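Local structure of 3-guanidinopropionase (Pseudomonas aeruginosa, 3NIQ) at residues A[145-150]-A[270-275]. The protein catalyses the manganese-dependent hydrolysis of 3-guanidinopropanoate to beta-alanine and urea, with low activity on 4-guanidinobutanoate. Numbering follows the deposited sequence.
Sequences VHFDAH and RGLRGL. With MN (manganese (II) ion), chain E; MN (manganese (II) ion), chain D.
Leu272 reaches Val145 and Phe147 with its two methyl branches, a wholly apolar contact. Leu272 CD2 lies 4.2 Å from Val145 CG2, while Leu272 CD1 stands 4.3 Å from Phe147 CE2, near the ring plane, so the ring offers its edge. With chi1 -62°, Leu272 CG lies anti to the carbonyl carbon; chi2 (-178°) turns CD1 anti to CA, sending the methyls to different partners. Only 111 Å² is buried. The type I turn Arg270-Arg273 and type II turn Leu272-Leu275 share Leu272 and Arg273.

Just past the strand, the loop supplies two manganese ligands, Asp148 and His150. Asp148 bridges the ions, OD1 at 2.1 Å from one and OD2 at 2.2 Å from the other. His146 NE2 donates to the anti lone pair of Asp148 OD2 (2.8 Å), bent (137°), the oxygen tilted out of the imidazole plane; His150 N meets Asp148 OD1 from above the carboxylate plane, closing an Asx turn. Both should steady the carboxylate. His150 ND1 binds the OD1-bound manganese with Asp240 and Asp242.

Strand 142-147 pairs with strands 235-240 and 183-188 in the parallel arginase-family sheet; loop 270-275 joins helix 262-270, which covers Phe147, to strand 277-283, while helix 211-230 covers Val145 and helix 294-317 Leu272.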
ATOM      1  N   VAL A 145     -18.702 -17.107 -24.898  1.00 18.10           N
ATOM      2  CA  VAL A 145     -18.681 -15.661 -24.739  1.00 17.01           C
ATOM      3  C   VAL A 145     -17.455 -15.377 -23.870  1.00 17.59           C
ATOM      4  O   VAL A 145     -17.377 -15.819 -22.735  1.00 17.52           O
ATOM      5  CB  VAL A 145     -19.928 -15.123 -24.003  1.00 18.35           C
ATOM      6  CG1 VAL A 145     -19.850 -13.573 -23.883  1.00 16.54           C
ATOM      7  CG2 VAL A 145     -21.239 -15.526 -24.724  1.00 19.43           C
ATOM      8  N   HIS A 146     -16.506 -14.634 -24.423  1.00 17.57           N
ATOM      9  CA  HIS A 146     -15.197 -14.431 -23.822  1.00 17.54           C
ATOM     10  C   HIS A 146     -14.970 -12.919 -23.621  1.00 17.25           C
ATOM     11  O   HIS A 146     -14.926 -12.159 -24.583  1.00 18.22           O
ATOM     12  CB  HIS A 146     -14.156 -15.034 -24.777  1.00 18.03           C
ATOM     13  CG  HIS A 146     -12.731 -14.757 -24.415  1.00 19.06           C
ATOM     14  ND1 HIS A 146     -11.743 -14.601 -25.366  1.00 18.69           N
ATOM     15  CD2 HIS A 146     -12.122 -14.611 -23.213  1.00 18.83           C
ATOM     16  CE1 HIS A 146     -10.587 -14.360 -24.770  1.00 19.70           C
ATOM     17  NE2 HIS A 146     -10.789 -14.362 -23.460  1.00 20.70           N
ATOM     18  N   PHE A 147     -14.869 -12.490 -22.369  1.00 17.06           N
ATOM     19  CA  PHE A 147     -14.640 -11.075 -22.015  1.00 16.52           C
ATOM     20  C   PHE A 147     -13.149 -10.893 -21.745  1.00 16.99           C
ATOM     21  O   PHE A 147     -12.605 -11.552 -20.851  1.00 17.57           O
ATOM     22  CB  PHE A 147     -15.399 -10.737 -20.724  1.00 16.42           C
ATOM     23  CG  PHE A 147     -16.881 -10.849 -20.842  1.00 18.19           C
ATOM     24  CD1 PHE A 147     -17.641  -9.748 -21.175  1.00 21.16           C
ATOM     25  CD2 PHE A 147     -17.522 -12.060 -20.597  1.00 15.62           C
ATOM     26  CE1 PHE A 147     -19.043  -9.848 -21.281  1.00 23.79           C
ATOM     27  CE2 PHE A 147     -18.899 -12.173 -20.697  1.00 18.92           C
ATOM     28  CZ  PHE A 147     -19.669 -11.064 -21.041  1.00 21.39           C
ATOM     29  N   ASP A 148     -12.480 -10.023 -22.501  1.00 16.95           N
ATOM     30  CA  ASP A 148     -11.032  -9.912 -22.386  1.00 16.85           C
ATOM     31  C   ASP A 148     -10.503  -8.638 -23.057  1.00 18.37           C
ATOM     32  O   ASP A 148     -11.070  -8.169 -24.052  1.00 18.38           O
ATOM     33  CB  ASP A 148     -10.384 -11.144 -23.055  1.00 16.87           C
ATOM     34  CG  ASP A 148      -9.026 -11.523 -22.460  1.00 18.39           C
ATOM     35  OD1 ASP A 148      -8.156 -10.655 -22.240  1.00 16.33           O
ATOM     36  OD2 ASP A 148      -8.816 -12.719 -22.225  1.00 19.01           O
ATOM     37  N   ALA A 149      -9.408  -8.089 -22.525  1.00 18.71           N
ATOM     38  CA  ALA A 149      -8.671  -7.066 -23.264  1.00 19.83           C
ATOM     39  C   ALA A 149      -7.875  -7.680 -24.435  1.00 19.81           C
ATOM     40  O   ALA A 149      -7.436  -6.952 -25.331  1.00 20.02           O
ATOM     41  CB  ALA A 149      -7.735  -6.287 -22.336  1.00 18.31           C
ATOM     42  N   HIS A 150      -7.689  -9.001 -24.406  1.00 20.08           N
ATOM     43  CA  HIS A 150      -6.845  -9.721 -25.390  1.00 20.53           C
ATOM     44  C   HIS A 150      -7.549 -10.949 -26.006  1.00 20.95           C
ATOM     45  O   HIS A 150      -8.269 -11.676 -25.328  1.00 19.69           O
ATOM     46  CB  HIS A 150      -5.540 -10.191 -24.735  1.00 20.72           C
ATOM     47  CG  HIS A 150      -4.917  -9.169 -23.835  1.00 21.93           C
ATOM     48  ND1 HIS A 150      -5.139  -9.141 -22.474  1.00 20.86           N
ATOM     49  CD2 HIS A 150      -4.065  -8.147 -24.104  1.00 19.66           C
ATOM     50  CE1 HIS A 150      -4.477  -8.125 -21.946  1.00 22.63           C
ATOM     51  NE2 HIS A 150      -3.811  -7.513 -22.912  1.00 23.87           N
ATOM     52  N   ARG A 270     -25.414 -10.591 -16.876  1.00 19.45           N
ATOM     53  CA  ARG A 270     -26.838 -10.797 -16.585  1.00 20.25           C
ATOM     54  C   ARG A 270     -27.677 -11.073 -17.850  1.00 20.64           C
ATOM     55  O   ARG A 270     -28.581 -11.894 -17.828  1.00 20.74           O
ATOM     56  CB  ARG A 270     -27.401  -9.589 -15.829  1.00 20.51           C
ATOM     57  CG  ARG A 270     -26.944  -9.550 -14.359  1.00 20.72           C
ATOM     58  CD  ARG A 270     -27.096  -8.151 -13.764  1.00 21.25           C
ATOM     59  NE  ARG A 270     -26.426  -8.051 -12.474  1.00 21.13           N
ATOM     60  CZ  ARG A 270     -26.439  -6.968 -11.712  1.00 21.33           C
ATOM     61  NH1 ARG A 270     -27.118  -5.899 -12.089  1.00 17.88           N
ATOM     62  NH2 ARG A 270     -25.791  -6.970 -10.546  1.00 20.60           N
ATOM     63  N   GLY A 271     -27.365 -10.383 -18.939  1.00 21.47           N
ATOM     64  CA  GLY A 271     -28.050 -10.564 -20.226  1.00 22.51           C
ATOM     65  C   GLY A 271     -27.768 -11.896 -20.913  1.00 23.88           C
ATOM     66  O   GLY A 271     -28.344 -12.197 -21.974  1.00 24.64           O
ATOM     67  N   LEU A 272     -26.906 -12.711 -20.304  1.00 23.26           N
ATOM     68  CA  LEU A 272     -26.633 -14.057 -20.799  1.00 23.29           C
ATOM     69  C   LEU A 272     -27.623 -15.091 -20.251  1.00 24.18           C
ATOM     70  O   LEU A 272     -27.522 -16.286 -20.549  1.00 22.65           O
ATOM     71  CB  LEU A 272     -25.198 -14.472 -20.479  1.00 22.35           C
ATOM     72  CG  LEU A 272     -24.124 -13.593 -21.120  1.00 22.57           C
ATOM     73  CD1 LEU A 272     -22.721 -14.094 -20.790  1.00 19.34           C
ATOM     74  CD2 LEU A 272     -24.297 -13.520 -22.616  1.00 19.35           C
ATOM     75  N   ARG A 273     -28.568 -14.626 -19.434  1.00 24.09           N
ATOM     76  CA  ARG A 273     -29.529 -15.513 -18.814  1.00 24.98           C
ATOM     77  C   ARG A 273     -30.341 -16.266 -19.884  1.00 25.57           C
ATOM     78  O   ARG A 273     -30.682 -15.701 -20.935  1.00 24.16           O
ATOM     79  CB  ARG A 273     -30.475 -14.709 -17.929  1.00 25.86           C
ATOM     80  CG  ARG A 273     -31.349 -15.580 -17.048  1.00 27.88           C
ATOM     81  CD  ARG A 273     -32.455 -14.760 -16.426  1.00 28.53           C
ATOM     82  NE  ARG A 273     -33.198 -15.562 -15.461  1.00 28.95           N
ATOM     83  CZ  ARG A 273     -34.060 -15.051 -14.590  1.00 29.85           C
ATOM     84  NH1 ARG A 273     -34.283 -13.745 -14.592  1.00 27.48           N
ATOM     85  NH2 ARG A 273     -34.695 -15.846 -13.731  1.00 27.09           N
ATOM     86  N   GLY A 274     -30.609 -17.543 -19.631  1.00 25.73           N
ATOM     87  CA  GLY A 274     -31.372 -18.362 -20.587  1.00 27.12           C
ATOM     88  C   GLY A 274     -30.546 -19.199 -21.564  1.00 27.04           C
ATOM     89  O   GLY A 274     -31.033 -20.187 -22.104  1.00 27.43           O
ATOM     90  N   LEU A 275     -29.297 -18.812 -21.791  1.00 25.81           N
ATOM     91  CA  LEU A 275     -28.439 -19.571 -22.675  1.00 25.94           C
ATOM     92  C   LEU A 275     -28.148 -20.947 -22.093  1.00 25.75           C
ATOM     93  O   LEU A 275     -28.296 -21.170 -20.888  1.00 25.87           O
ATOM     94  CB  LEU A 275     -27.119 -18.813 -22.913  1.00 26.32           C
ATOM     95  CG  LEU A 275     -27.276 -17.493 -23.688  1.00 25.95           C
ATOM     96  CD1 LEU A 275     -25.967 -16.749 -23.781  1.00 27.84           C
ATOM     97  CD2 LEU A 275     -27.830 -17.703 -25.070  1.00 28.12           C
TER
HETATM   98 MN    MN E1602      -6.452 -10.567 -21.042  1.00 24.40          MN
HETATM   99 MN    MN D1601      -7.130 -13.657 -21.139  1.00 24.47          MN
HETATM  100  O   HOH W   1      -5.289 -12.274 -21.889  1.00 24.87           O